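Local coordinates for C-type diheme-containing protein (Kuenenia stuttgartiensis, PDB 6H5L) that probably transfers electrons through two covalently bound c-type hemes, as part of a 60-heme reductase complex of an anammox bacterium, at residues B[49-54]-B[173-178]; B[60-65]-B[91-96]; B[185-190]-B[210-215]. All blocks are in the same frame, centred on the assembly; numbering follows the deposited sequence.

Contact 1 (B[49-54]-B[173-178]). With HEC (heme c), chain L.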
loop_
_atom_site.group_PDB
_atom_site.type_symbol
_atom_site.label_atom_id
_atom_site.label_comp_id
_atom_site.label_asym_id
_atom_site.label_seq_id
_atom_site.Cartn_x
_atom_site.Cartn_y
_atom_site.Cartn_z
ATOM N N TYR B 49 -34.135 -29.911 28.707
ATOM C CA TYR B 49 -34.141 -29.289 27.391
ATOM C C TYR B 49 -33.520 -27.902 27.490
ATOM O O TYR B 49 -33.882 -27.118 28.374
ATOM C CB TYR B 49 -35.562 -29.206 26.830
ATOM C CG TYR B 49 -36.128 -30.539 26.383
ATOM C CD1 TYR B 49 -36.402 -31.545 27.302
ATOM C CD2 TYR B 49 -36.397 -30.787 25.043
ATOM C CE1 TYR B 49 -36.920 -32.761 26.898
ATOM C CE2 TYR B 49 -36.917 -32.001 24.629
ATOM C CZ TYR B 49 -37.176 -32.983 25.561
ATOM O OH TYR B 49 -37.693 -34.193 25.158
ATOM N N LYS B 50 -32.583 -27.609 26.585
ATOM C CA LYS B 50 -31.871 -26.335 26.642
ATOM C C LYS B 50 -32.789 -25.159 26.334
ATOM O O LYS B 50 -32.640 -24.081 26.921
ATOM C CB LYS B 50 -30.687 -26.340 25.673
ATOM C CG LYS B 50 -29.533 -27.239 26.054
ATOM C CD LYS B 50 -28.362 -27.010 25.108
ATOM C CE LYS B 50 -27.213 -27.971 25.360
ATOM N NZ LYS B 50 -26.104 -27.747 24.389
ATOM N N PHE B 51 -33.732 -25.342 25.413
ATOM C CA PHE B 51 -34.446 -24.234 24.782
ATOM C C PHE B 51 -35.935 -24.348 25.089
ATOM O O PHE B 51 -36.636 -25.197 24.526
ATOM C CB PHE B 51 -34.163 -24.231 23.286
ATOM C CG PHE B 51 -32.718 -24.465 22.960
ATOM C CD1 PHE B 51 -31.754 -23.557 23.363
ATOM C CD2 PHE B 51 -32.317 -25.602 22.277
ATOM C CE1 PHE B 51 -30.418 -23.767 23.077
ATOM C CE2 PHE B 51 -30.984 -25.818 21.986
ATOM C CZ PHE B 51 -30.035 -24.901 22.389
ATOM N N ARG B 52 -36.405 -23.494 25.994
ATOM C CA ARG B 52 -37.774 -23.508 26.477
ATOM C C ARG B 52 -38.318 -22.087 26.514
ATOM O O ARG B 52 -37.595 -21.105 26.320
ATOM C CB ARG B 52 -37.867 -24.127 27.880
ATOM C CG ARG B 52 -37.480 -25.594 27.965
ATOM C CD ARG B 52 -36.991 -25.953 29.363
ATOM N NE ARG B 52 -35.601 -25.549 29.549
ATOM C CZ ARG B 52 -35.215 -24.430 30.152
ATOM N NH1 ARG B 52 -36.113 -23.595 30.653
ATOM N NH2 ARG B 52 -33.924 -24.149 30.258
ATOM N N THR B 53 -39.622 -21.995 26.761
ATOM C CA THR B 53 -40.260 -20.762 27.195
ATOM C C THR B 53 -40.625 -20.816 28.673
ATOM O O THR B 53 -41.300 -19.909 29.174
ATOM C CB THR B 53 -41.502 -20.477 26.347
ATOM O OG1 THR B 53 -42.365 -21.621 26.367
ATOM C CG2 THR B 53 -41.104 -20.180 24.913
ATOM N N THR B 54 -40.189 -21.855 29.377
ATOM C CA THR B 54 -40.473 -22.103 30.780
ATOM C C THR B 54 -39.255 -21.784 31.641
ATOM O O THR B 54 -38.121 -21.783 31.152
ATOM C CB THR B 54 -40.884 -23.568 30.977
ATOM O OG1 THR B 54 -39.787 -24.420 30.639
ATOM C CG2 THR B 54 -42.073 -23.906 30.088
ATOM N N LYS B 173 -24.956 -17.226 15.063
ATOM C CA LYS B 173 -25.748 -18.451 14.956
ATOM C C LYS B 173 -25.939 -19.027 16.357
ATOM O O LYS B 173 -25.246 -19.950 16.789
ATOM C CB LYS B 173 -25.080 -19.447 14.014
ATOM C CG LYS B 173 -24.931 -18.943 12.587
ATOM C CD LYS B 173 -24.901 -20.088 11.580
ATOM C CE LYS B 173 -26.264 -20.754 11.455
ATOM N NZ LYS B 173 -26.340 -21.637 10.256
ATOM N N PHE B 174 -26.902 -18.457 17.076
ATOM C CA PHE B 174 -27.258 -18.957 18.393
ATOM C C PHE B 174 -28.074 -20.237 18.262
ATOM O O PHE B 174 -28.845 -20.415 17.314
ATOM C CB PHE B 174 -28.046 -17.905 19.172
ATOM C CG PHE B 174 -27.334 -16.587 19.301
ATOM C CD1 PHE B 174 -26.424 -16.372 20.322
ATOM C CD2 PHE B 174 -27.572 -15.566 18.398
ATOM C CE1 PHE B 174 -25.767 -15.160 20.442
ATOM C CE2 PHE B 174 -26.919 -14.352 18.511
ATOM C CZ PHE B 174 -26.016 -14.148 19.535
ATOM N N LYS B 175 -27.890 -21.139 19.228
ATOM C CA LYS B 175 -28.517 -22.454 19.142
ATOM C C LYS B 175 -30.031 -22.365 19.290
ATOM O O LYS B 175 -30.768 -23.112 18.634
ATOM C CB LYS B 175 -27.923 -23.385 20.198
ATOM C CG LYS B 175 -26.474 -23.763 19.942
ATOM C CD LYS B 175 -26.071 -24.988 20.743
ATOM C CE LYS B 175 -24.644 -25.402 20.428
ATOM N NZ LYS B 175 -24.299 -26.700 21.069
ATOM N N GLY B 176 -30.516 -21.461 20.137
ATOM C CA GLY B 176 -31.937 -21.281 20.330
ATOM C C GLY B 176 -32.611 -20.322 19.376
ATOM O O GLY B 176 -33.835 -20.169 19.429
ATOM N N GLY B 177 -31.852 -19.675 18.498
ATOM C CA GLY B 177 -32.391 -18.686 17.580
ATOM C C GLY B 177 -31.639 -17.377 17.727
ATOM O O GLY B 177 -31.187 -17.011 18.814
ATOM N N ASN B 178 -31.501 -16.661 16.611
ATOM C CA ASN B 178 -30.723 -15.429 16.571
ATOM C C ASN B 178 -31.580 -14.178 16.723
ATOM O O ASN B 178 -31.100 -13.075 16.445
ATOM C CB ASN B 178 -29.913 -15.353 15.273
ATOM C CG ASN B 178 -30.779 -15.452 14.029
ATOM O OD1 ASN B 178 -32.005 -15.371 14.095
ATOM N ND2 ASN B 178 -30.136 -15.625 12.879
HETATM FE FE HEC L . -31.971 -33.899 17.326
HETATM C CHA HEC L . -30.970 -31.829 19.866
HETATM C CHB HEC L . -35.252 -33.483 18.320
HETATM C CHC HEC L . -33.021 -36.024 14.825
HETATM C CHD HEC L . -28.706 -34.435 16.380
HETATM N NA HEC L . -32.934 -32.853 18.811
HETATM C C1A HEC L . -32.323 -32.061 19.758
HETATM C C2A HEC L . -33.334 -31.495 20.630
HETATM C C3A HEC L . -34.530 -31.960 20.203
HETATM C C4A HEC L . -34.291 -32.815 19.052
HETATM C CMA HEC L . -35.953 -31.697 20.751
HETATM C CAA HEC L . -32.915 -30.564 21.806
HETATM C CBA HEC L . -33.976 -29.707 22.494
HETATM C CGA HEC L . -33.332 -28.948 23.628
HETATM O O1A HEC L . -32.248 -29.377 24.103
HETATM O O2A HEC L . -33.905 -27.915 24.059
HETATM N NB HEC L . -33.791 -34.630 16.702
HETATM C C1B HEC L . -35.025 -34.305 17.234
HETATM C C2B HEC L . -36.040 -34.975 16.442
HETATM C C3B HEC L . -35.425 -35.679 15.485
HETATM C C4B HEC L . -33.999 -35.473 15.626
HETATM C CMB HEC L . -37.562 -34.897 16.694
HETATM C CAB HEC L . -36.083 -36.557 14.395
HETATM C CBB HEC L . -36.837 -35.683 13.368
HETATM N NC HEC L . -31.041 -35.023 15.879
HETATM C C1C HEC L . -31.662 -35.825 14.940
HETATM C C2C HEC L . -30.653 -36.302 14.018
HETATM C C3C HEC L . -29.458 -35.977 14.530
HETATM C C4C HEC L . -29.680 -35.091 15.657
HETATM C CMC HEC L . -30.912 -37.373 12.934
HETATM C CAC HEC L . -28.073 -36.338 13.945
HETATM C CBC HEC L . -27.867 -35.634 12.587
HETATM N ND HEC L . -30.125 -33.238 18.015
HETATM C C1D HEC L . -28.898 -33.593 17.457
HETATM C C2D HEC L . -27.847 -32.927 18.194
HETATM C C3D HEC L . -28.561 -32.115 19.282
HETATM C C4D HEC L . -29.968 -32.369 19.092
HETATM C CMD HEC L . -26.328 -33.020 17.936
HETATM C CAD HEC L . -27.930 -31.211 20.361
HETATM C CBD HEC L . -27.589 -29.857 19.752
HETATM C CGD HEC L . -26.925 -28.991 20.788
HETATM O O1D HEC L . -27.513 -28.797 21.883
HETATM O O2D HEC L . -25.807 -28.483 20.512
#

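Contact 2 (B[60-65]-B[91-96]). With HEC (heme c), chain L.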
loop_
_atom_site.group_PDB
_atom_site.type_symbol
_atom_site.label_atom_id
_atom_site.label_comp_id
_atom_site.label_asym_id
_atom_site.label_seq_id
_atom_site.Cartn_x
_atom_site.Cartn_y
_atom_site.Cartn_z
ATOM N N PRO B 60 -40.055 -28.645 29.142
ATOM C CA PRO B 60 -40.516 -27.824 28.023
ATOM C C PRO B 60 -41.992 -28.054 27.754
ATOM O O PRO B 60 -42.542 -29.122 28.033
ATOM C CB PRO B 60 -39.662 -28.319 26.851
ATOM C CG PRO B 60 -39.411 -29.746 27.180
ATOM C CD PRO B 60 -39.243 -29.788 28.682
ATOM N N THR B 61 -42.638 -27.027 27.212
ATOM C CA THR B 61 -43.983 -27.221 26.702
ATOM C C THR B 61 -43.922 -28.041 25.418
ATOM O O THR B 61 -42.877 -28.152 24.772
ATOM C CB THR B 61 -44.668 -25.879 26.437
ATOM O OG1 THR B 61 -44.021 -25.220 25.342
ATOM C CG2 THR B 61 -44.598 -24.991 27.670
ATOM N N ASP B 62 -45.061 -28.636 25.056
ATOM C CA ASP B 62 -45.123 -29.369 23.795
ATOM C C ASP B 62 -44.793 -28.466 22.615
ATOM O O ASP B 62 -44.248 -28.932 21.606
ATOM C CB ASP B 62 -46.502 -30.004 23.616
ATOM C CG ASP B 62 -46.813 -31.034 24.684
ATOM O OD1 ASP B 62 -46.041 -31.126 25.661
ATOM O OD2 ASP B 62 -47.826 -31.753 24.544
ATOM N N GLU B 63 -45.102 -27.172 22.732
ATOM C CA GLU B 63 -44.775 -26.225 21.672
ATOM C C GLU B 63 -43.283 -25.920 21.634
ATOM O O GLU B 63 -42.726 -25.698 20.554
ATOM C CB GLU B 63 -45.577 -24.937 21.858
ATOM C CG GLU B 63 -47.096 -25.125 21.845
ATOM C CD GLU B 63 -47.631 -25.702 23.142
ATOM O OE1 GLU B 63 -46.965 -25.536 24.185
ATOM O OE2 GLU B 63 -48.707 -26.332 23.114
ATOM N N ASP B 64 -42.621 -25.908 22.796
ATOM C CA ASP B 64 -41.176 -25.698 22.826
ATOM C C ASP B 64 -40.451 -26.788 22.052
ATOM O O ASP B 64 -39.522 -26.506 21.287
ATOM C CB ASP B 64 -40.678 -25.655 24.270
ATOM C CG ASP B 64 -41.105 -24.396 24.997
ATOM O OD1 ASP B 64 -41.595 -23.462 24.331
ATOM O OD2 ASP B 64 -40.953 -24.344 26.236
ATOM N N ILE B 65 -40.855 -28.045 22.249
ATOM C CA ILE B 65 -40.205 -29.155 21.559
ATOM C C ILE B 65 -40.477 -29.083 20.061
ATOM O O ILE B 65 -39.565 -29.237 19.240
ATOM C CB ILE B 65 -40.663 -30.498 22.155
ATOM C CG1 ILE B 65 -40.363 -30.546 23.654
ATOM C CG2 ILE B 65 -39.992 -31.659 21.438
ATOM C CD1 ILE B 65 -40.935 -31.765 24.352
ATOM N N SER B 91 -46.204 -35.521 15.833
ATOM C CA SER B 91 -46.436 -36.866 16.347
ATOM C C SER B 91 -45.242 -37.426 17.109
ATOM O O SER B 91 -45.408 -38.389 17.866
ATOM C CB SER B 91 -46.798 -37.815 15.200
ATOM O OG SER B 91 -45.698 -38.010 14.330
ATOM N N VAL B 92 -44.046 -36.854 16.931
ATOM C CA VAL B 92 -42.867 -37.321 17.657
ATOM C C VAL B 92 -42.659 -36.594 18.975
ATOM O O VAL B 92 -41.816 -37.026 19.779
ATOM C CB VAL B 92 -41.583 -37.188 16.812
ATOM C CG1 VAL B 92 -41.689 -38.008 15.543
ATOM C CG2 VAL B 92 -41.301 -35.723 16.493
ATOM N N VAL B 93 -43.385 -35.500 19.220
ATOM C CA VAL B 93 -43.289 -34.819 20.510
ATOM C C VAL B 93 -43.600 -35.754 21.679
ATOM O O VAL B 93 -42.794 -35.813 22.617
ATOM C CB VAL B 93 -44.166 -33.556 20.513
ATOM C CG1 VAL B 93 -44.141 -32.891 21.881
ATOM C CG2 VAL B 93 -43.699 -32.589 19.434
ATOM N N PRO B 94 -44.716 -36.498 21.687
ATOM C CA PRO B 94 -44.944 -37.413 22.820
ATOM C C PRO B 94 -43.922 -38.530 22.898
ATOM O O PRO B 94 -43.630 -39.010 24.001
ATOM C CB PRO B 94 -46.354 -37.963 22.557
ATOM C CG PRO B 94 -46.954 -37.047 21.550
ATOM C CD PRO B 94 -45.822 -36.564 20.719
ATOM N N VAL B 95 -43.378 -38.967 21.759
ATOM C CA VAL B 95 -42.334 -39.990 21.774
ATOM C C VAL B 95 -41.127 -39.497 22.561
ATOM O O VAL B 95 -40.566 -40.219 23.394
ATOM C CB VAL B 95 -41.948 -40.386 20.338
ATOM C CG1 VAL B 95 -40.922 -41.511 20.354
ATOM C CG2 VAL B 95 -43.182 -40.788 19.543
ATOM N N LEU B 96 -40.711 -38.254 22.305
ATOM C CA LEU B 96 -39.627 -37.655 23.077
ATOM C C LEU B 96 -40.012 -37.496 24.543
ATOM O O LEU B 96 -39.168 -37.646 25.434
ATOM C CB LEU B 96 -39.240 -36.303 22.476
ATOM C CG LEU B 96 -38.155 -36.277 21.396
ATOM C CD1 LEU B 96 -38.546 -37.104 20.180
ATOM C CD2 LEU B 96 -37.838 -34.845 20.987
HETATM FE FE HEC L . -31.971 -33.899 17.326
HETATM C CHA HEC L . -30.970 -31.829 19.866
HETATM C CHB HEC L . -35.252 -33.483 18.320
HETATM C CHC HEC L . -33.021 -36.024 14.825
HETATM C CHD HEC L . -28.706 -34.435 16.380
HETATM N NA HEC L . -32.934 -32.853 18.811
HETATM C C1A HEC L . -32.323 -32.061 19.758
HETATM C C2A HEC L . -33.334 -31.495 20.630
HETATM C C3A HEC L . -34.530 -31.960 20.203
HETATM C C4A HEC L . -34.291 -32.815 19.052
HETATM C CMA HEC L . -35.953 -31.697 20.751
HETATM C CAA HEC L . -32.915 -30.564 21.806
HETATM C CBA HEC L . -33.976 -29.707 22.494
HETATM C CGA HEC L . -33.332 -28.948 23.628
HETATM O O1A HEC L . -32.248 -29.377 24.103
HETATM O O2A HEC L . -33.905 -27.915 24.059
HETATM N NB HEC L . -33.791 -34.630 16.702
HETATM C C1B HEC L . -35.025 -34.305 17.234
HETATM C C2B HEC L . -36.040 -34.975 16.442
HETATM C C3B HEC L . -35.425 -35.679 15.485
HETATM C C4B HEC L . -33.999 -35.473 15.626
HETATM C CMB HEC L . -37.562 -34.897 16.694
HETATM C CAB HEC L . -36.083 -36.557 14.395
HETATM C CBB HEC L . -36.837 -35.683 13.368
HETATM N NC HEC L . -31.041 -35.023 15.879
HETATM C C1C HEC L . -31.662 -35.825 14.940
HETATM C C2C HEC L . -30.653 -36.302 14.018
HETATM C C3C HEC L . -29.458 -35.977 14.530
HETATM C C4C HEC L . -29.680 -35.091 15.657
HETATM C CMC HEC L . -30.912 -37.373 12.934
HETATM C CAC HEC L . -28.073 -36.338 13.945
HETATM C CBC HEC L . -27.867 -35.634 12.587
HETATM N ND HEC L . -30.125 -33.238 18.015
HETATM C C1D HEC L . -28.898 -33.593 17.457
HETATM C C2D HEC L . -27.847 -32.927 18.194
HETATM C C3D HEC L . -28.561 -32.115 19.282
HETATM C C4D HEC L . -29.968 -32.369 19.092
HETATM C CMD HEC L . -26.328 -33.020 17.936
HETATM C CAD HEC L . -27.930 -31.211 20.361
HETATM C CBD HEC L . -27.589 -29.857 19.752
HETATM C CGD HEC L . -26.925 -28.991 20.788
HETATM O O1D HEC L . -27.513 -28.797 21.883
HETATM O O2D HEC L . -25.807 -28.483 20.512
#

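Contact 3 (B[185-190]-B[210-215]). With HEC (heme c), chain K.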
loop_
_atom_site.group_PDB
_atom_site.type_symbol
_atom_site.label_atom_id
_atom_site.label_comp_id
_atom_site.label_asym_id
_atom_site.label_seq_id
_atom_site.Cartn_x
_atom_site.Cartn_y
_atom_site.Cartn_z
ATOM N N LEU B 185 -34.982 -14.642 25.749
ATOM C CA LEU B 185 -35.594 -15.822 26.352
ATOM C C LEU B 185 -34.557 -16.682 27.063
ATOM O O LEU B 185 -34.808 -17.183 28.166
ATOM C CB LEU B 185 -36.324 -16.639 25.285
ATOM C CG LEU B 185 -37.793 -16.292 25.033
ATOM C CD1 LEU B 185 -38.317 -17.044 23.822
ATOM C CD2 LEU B 185 -38.631 -16.608 26.264
ATOM N N ARG B 186 -33.386 -16.866 26.445
ATOM C CA ARG B 186 -32.343 -17.686 27.053
ATOM C C ARG B 186 -31.915 -17.125 28.403
ATOM O O ARG B 186 -31.733 -17.878 29.368
ATOM C CB ARG B 186 -31.140 -17.789 26.115
ATOM C CG ARG B 186 -31.458 -18.308 24.719
ATOM C CD ARG B 186 -31.836 -19.782 24.716
ATOM N NE ARG B 186 -33.257 -19.997 24.972
ATOM C CZ ARG B 186 -34.201 -19.923 24.039
ATOM N NH1 ARG B 186 -33.876 -19.633 22.786
ATOM N NH2 ARG B 186 -35.469 -20.136 24.361
ATOM N N PHE B 187 -31.752 -15.804 28.493
ATOM C CA PHE B 187 -31.352 -15.187 29.752
ATOM C C PHE B 187 -32.474 -15.208 30.780
ATOM O O PHE B 187 -32.198 -15.132 31.983
ATOM C CB PHE B 187 -30.895 -13.744 29.518
ATOM C CG PHE B 187 -29.770 -13.610 28.525
ATOM C CD1 PHE B 187 -28.933 -14.680 28.246
ATOM C CD2 PHE B 187 -29.548 -12.408 27.876
ATOM C CE1 PHE B 187 -27.904 -14.552 27.333
ATOM C CE2 PHE B 187 -28.518 -12.274 26.966
ATOM C CZ PHE B 187 -27.696 -13.348 26.693
ATOM N N THR B 188 -33.726 -15.311 30.336
ATOM C CA THR B 188 -34.868 -15.341 31.240
ATOM C C THR B 188 -35.246 -16.754 31.666
ATOM O O THR B 188 -35.869 -16.926 32.721
ATOM C CB THR B 188 -36.072 -14.661 30.575
ATOM O OG1 THR B 188 -35.653 -13.423 29.987
ATOM C CG2 THR B 188 -37.167 -14.372 31.596
ATOM N N THR B 189 -34.865 -17.769 30.892
ATOM C CA THR B 189 -35.230 -19.147 31.191
ATOM C C THR B 189 -34.069 -20.011 31.649
ATOM O O THR B 189 -34.286 -20.953 32.413
ATOM C CB THR B 189 -35.867 -19.807 29.963
ATOM O OG1 THR B 189 -34.937 -19.786 28.873
ATOM C CG2 THR B 189 -37.131 -19.072 29.561
ATOM N N GLY B 190 -32.854 -19.724 31.207
ATOM C CA GLY B 190 -31.733 -20.594 31.482
ATOM C C GLY B 190 -31.757 -21.839 30.614
ATOM O O GLY B 190 -32.787 -22.250 30.082
ATOM N N TYR B 210 -31.119 -4.904 28.162
ATOM C CA TYR B 210 -29.808 -4.262 28.081
ATOM C C TYR B 210 -28.732 -5.288 27.755
ATOM O O TYR B 210 -27.909 -5.085 26.854
ATOM C CB TYR B 210 -29.463 -3.558 29.397
ATOM C CG TYR B 210 -30.459 -2.537 29.906
ATOM C CD1 TYR B 210 -31.388 -1.942 29.061
ATOM C CD2 TYR B 210 -30.456 -2.159 31.244
ATOM C CE1 TYR B 210 -32.291 -1.007 29.539
ATOM C CE2 TYR B 210 -31.352 -1.228 31.729
ATOM C CZ TYR B 210 -32.267 -0.655 30.873
ATOM O OH TYR B 210 -33.161 0.274 31.353
ATOM N N LEU B 211 -28.726 -6.399 28.494
ATOM C CA LEU B 211 -27.742 -7.451 28.267
ATOM C C LEU B 211 -27.891 -8.055 26.878
ATOM O O LEU B 211 -26.894 -8.321 26.198
ATOM C CB LEU B 211 -27.886 -8.528 29.340
ATOM C CG LEU B 211 -26.946 -9.731 29.300
ATOM C CD1 LEU B 211 -25.507 -9.296 29.522
ATOM C CD2 LEU B 211 -27.372 -10.750 30.344
ATOM N N THR B 212 -29.132 -8.284 26.441
ATOM C CA THR B 212 -29.360 -8.805 25.097
ATOM C C THR B 212 -28.791 -7.868 24.040
ATOM O O THR B 212 -28.148 -8.316 23.084
ATOM C CB THR B 212 -30.856 -9.026 24.863
ATOM O OG1 THR B 212 -31.327 -10.074 25.718
ATOM C CG2 THR B 212 -31.126 -9.393 23.418
ATOM N N HIS B 213 -29.010 -6.560 24.201
ATOM C CA HIS B 213 -28.524 -5.599 23.216
ATOM C C HIS B 213 -27.005 -5.634 23.105
ATOM O O HIS B 213 -26.454 -5.515 22.005
ATOM C CB HIS B 213 -29.006 -4.192 23.572
ATOM C CG HIS B 213 -30.489 -4.018 23.464
ATOM N ND1 HIS B 213 -31.156 -2.952 24.029
ATOM C CD2 HIS B 213 -31.434 -4.773 22.855
ATOM C CE1 HIS B 213 -32.449 -3.059 23.774
ATOM N NE2 HIS B 213 -32.643 -4.155 23.062
ATOM N N TYR B 214 -26.308 -5.794 24.233
ATOM C CA TYR B 214 -24.851 -5.860 24.180
ATOM C C TYR B 214 -24.375 -7.173 23.572
ATOM O O TYR B 214 -23.360 -7.203 22.866
ATOM C CB TYR B 214 -24.250 -5.677 25.573
ATOM C CG TYR B 214 -22.750 -5.854 25.580
ATOM C CD1 TYR B 214 -21.915 -4.883 25.043
ATOM C CD2 TYR B 214 -22.168 -7.001 26.109
ATOM C CE1 TYR B 214 -20.541 -5.044 25.039
ATOM C CE2 TYR B 214 -20.797 -7.170 26.110
ATOM C CZ TYR B 214 -19.989 -6.188 25.575
ATOM O OH TYR B 214 -18.623 -6.357 25.577
ATOM N N VAL B 215 -25.081 -8.271 23.847
ATOM C CA VAL B 215 -24.710 -9.554 23.255
ATOM C C VAL B 215 -24.854 -9.501 21.740
ATOM O O VAL B 215 -23.986 -9.985 21.002
ATOM C CB VAL B 215 -25.549 -10.691 23.868
ATOM C CG1 VAL B 215 -25.327 -11.987 23.101
ATOM C CG2 VAL B 215 -25.198 -10.878 25.334
HETATM FE FE HEC K . -23.384 -18.359 28.716
HETATM C CHA HEC K . -24.790 -20.341 26.291
HETATM C CHB HEC K . -24.645 -15.573 27.148
HETATM C CHC HEC K . -22.299 -16.394 31.315
HETATM C CHD HEC K . -21.504 -20.968 29.882
HETATM N NA HEC K . -24.563 -18.023 27.055
HETATM C C1A HEC K . -24.929 -18.980 26.130
HETATM C C2A HEC K . -25.486 -18.299 24.975
HETATM C C3A HEC K . -25.441 -16.982 25.212
HETATM C C4A HEC K . -24.861 -16.782 26.525
HETATM C CMA HEC K . -25.923 -15.860 24.264
HETATM C CAA HEC K . -26.022 -18.986 23.697
HETATM C CBA HEC K . -27.550 -18.990 23.698
HETATM C CGA HEC K . -28.051 -19.700 22.466
HETATM O O1A HEC K . -27.216 -20.279 21.725
HETATM O O2A HEC K . -29.285 -19.691 22.226
HETATM N NB HEC K . -23.388 -16.336 29.119
HETATM C C1B HEC K . -24.112 -15.399 28.409
HETATM C C2B HEC K . -24.227 -14.206 29.223
HETATM C C3B HEC K . -23.577 -14.426 30.377
HETATM C C4B HEC K . -23.039 -15.773 30.331
HETATM C CMB HEC K . -24.957 -12.919 28.776
HETATM C CAB HEC K . -23.401 -13.454 31.567
HETATM C CBB HEC K . -24.747 -13.040 32.201
HETATM N NC HEC K . -22.100 -18.616 30.281
HETATM C C1C HEC K . -21.853 -17.699 31.286
HETATM C C2C HEC K . -21.164 -18.387 32.362
HETATM C C3C HEC K . -20.831 -19.605 31.911
HETATM C C4C HEC K . -21.490 -19.806 30.628
HETATM C CMC HEC K . -20.554 -17.673 33.592
HETATM C CAC HEC K . -20.016 -20.677 32.675
HETATM C CBC HEC K . -20.795 -21.172 33.912
HETATM N ND HEC K . -23.167 -20.353 28.155
HETATM C C1D HEC K . -22.350 -21.260 28.828
HETATM C C2D HEC K . -22.534 -22.566 28.234
HETATM C C3D HEC K . -23.563 -22.371 27.109
HETATM C C4D HEC K . -23.896 -20.965 27.137
HETATM C CMD HEC K . -21.841 -23.881 28.647
HETATM C CAD HEC K . -24.125 -23.444 26.150
HETATM C CBD HEC K . -23.154 -23.659 24.993
HETATM C CGD HEC K . -23.621 -24.803 24.131
HETATM O O1D HEC K . -24.776 -25.269 24.317
HETATM O O2D HEC K . -22.835 -25.253 23.257
#

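Contact 1 (B[49-54]-B[173-178])
Two lysines from distant parts of the chain, Lys50 and Lys175, meet at one heme propionate. Lys50 NZ and Lys175 NZ lie 3.9 Å apart, and each faces a different oxygen of the carboxylate. Lys50 NZ donates to O1D of the chain L heme at 3.1 Å. Lys175 NZ is modelled very close to O2D, so the length of that bond is doubtful. Both chains are extended beyond CG, which carries the ammonium groups to this anion. Lys50 NZ also donates to O1D of the second heme, so it links propionates of both cofactors. The other propionate of the chain L heme is gripped by consecutive backbone N-H groups. Lys50 N reaches its O1A at 3.1 Å, and Phe51 N reaches its O2A at 2.9 Å. Lys175 N and Gly176 N bind a propionate of the second heme.

The Phe51 ring lies between the two loops, with CZ 3.4 Å from Lys175 CB. Gly176 CA sits over one face of its ring, 4.2 Å from the centroid, in a CH-pi contact. Lys50 CB lies over the opposite face. Arg52 NE braces the first loop by donating to Tyr49 O at 2.6 Å, an oxygen almost in the guanidinium plane. The contact is buried near the centre of the chain. Helix 62-71 packs on Tyr49 and Arg52, while helix 180-189 reaches Phe51 through Arg186 and Phe174 through Val183.

Contact 2 (B[60-65]-B[91-96])
Ile65 has CG1 anti to its carbonyl carbon (chi1 -57°), which turns CG2 toward Leu96 and the chain L heme. A nearly straight chi2 of 173° then carries CD1 out to Val93. In Val93, chi1 of 176° sets CG1 opposite the backbone N, and this branch does the touching. Ile65 CD1 meets Val93 CG1 at 4.2 Å. The same methyl of Val93 rests on Asp62, with CG1 4.0 Å from Asp62 O. Ile65 and Leu96 run past each other in opposite directions, and Ile65 CG2 lies 3.9 Å from Leu96 CD2. All four touching residues are buried, and their meeting across the two segments is by van der Waals packing.

The chain L heme lies next to this cluster. Leu96 CD2 is 3.7 Å from its methyl CMA, and Val92 CG2 is 3.8 Å from its methyl CMB. Tyr15 of helix 9-18 also packs on Leu96.

The start of helix 62-71 is fixed by a capping box. Asp64 N donates to Thr61 OG1 at 3.0 Å, and Thr61 N returns a weak bond to Asp64 OD2. Asp62 turns its charge to two lysines, with salt bridges from OD1 to Lys97 and from OD2 to Lys5.

The arrangement is consistent with a class I cytochrome c domain. Short helices pack against the methyl-bearing edge of a heme that is bound covalently through Cys19 and Cys22 and axially ligated by His23 and Met78.

Contact 3 (B[185-190]-B[210-215])
Phe187 meets Leu211 and Thr212 near CD2 and Val215 at CZ. Leu211 CD2 lies over one face, 4.1 Å from the centroid and 28° off the normal, as a CH-pi contact. Val215 CG2 comes to the ring edge, 3.8 Å from Phe187 CZ. Thr212 OG1 approaches obliquely, 3.6 Å from Phe187 CD2, while its hydroxyl is bonded to Arg208 O. On the heme side, Phe187 CE1 is 3.4 Å from the meso carbon CHB of the chain K heme. A chi1 of -57° swings the Phe187 ring toward helix 205-217, with one edge pointing at the heme. Leu211 CD2 touches the heme methyl CMB at 3.6 Å, so ring, leucine and porphyrin edge form one apolar cluster.

The next shell holds Phe187 in place. Its backbone is hydrogen-bonded to Phe199, and Met196 touches its side chain. Helix 180-189 ends just beyond, where Leu185 O accepts from both Thr189 N and Thr189 OG1. Gly190 leaves the helix with positive phi. The axes of the short segments 185-189 and 210-215 approach to 10.6 Å and cross at 134°, in a partly antiparallel sense.

Two helices closing on a heme edge, beside its axial ligand Met196, fit a cytochrome c heme pocket.

How the contacts relate
From the N terminus, 49-54 is the first segment, and its loop stays open for 118 residues. Within that loop, 60-65 pairs with 91-96, so contact 2 is nested inside contact 1. It ties helix 62-71 to helix 93-97 beside the chain L heme. The chain runs on into the second heme-binding half, and contact 1 closes there at 173-178, joining the two halves near the chain's centre. Contact 3 follows in series and ties helix 180-189 to helix 205-217 beside the chain K heme. Contacts 2 and 3 do not touch and lie on opposite sides of the centre. Segment 49-54 touches both, and Thr53 N reaches Asp64 OD2 of contact 2.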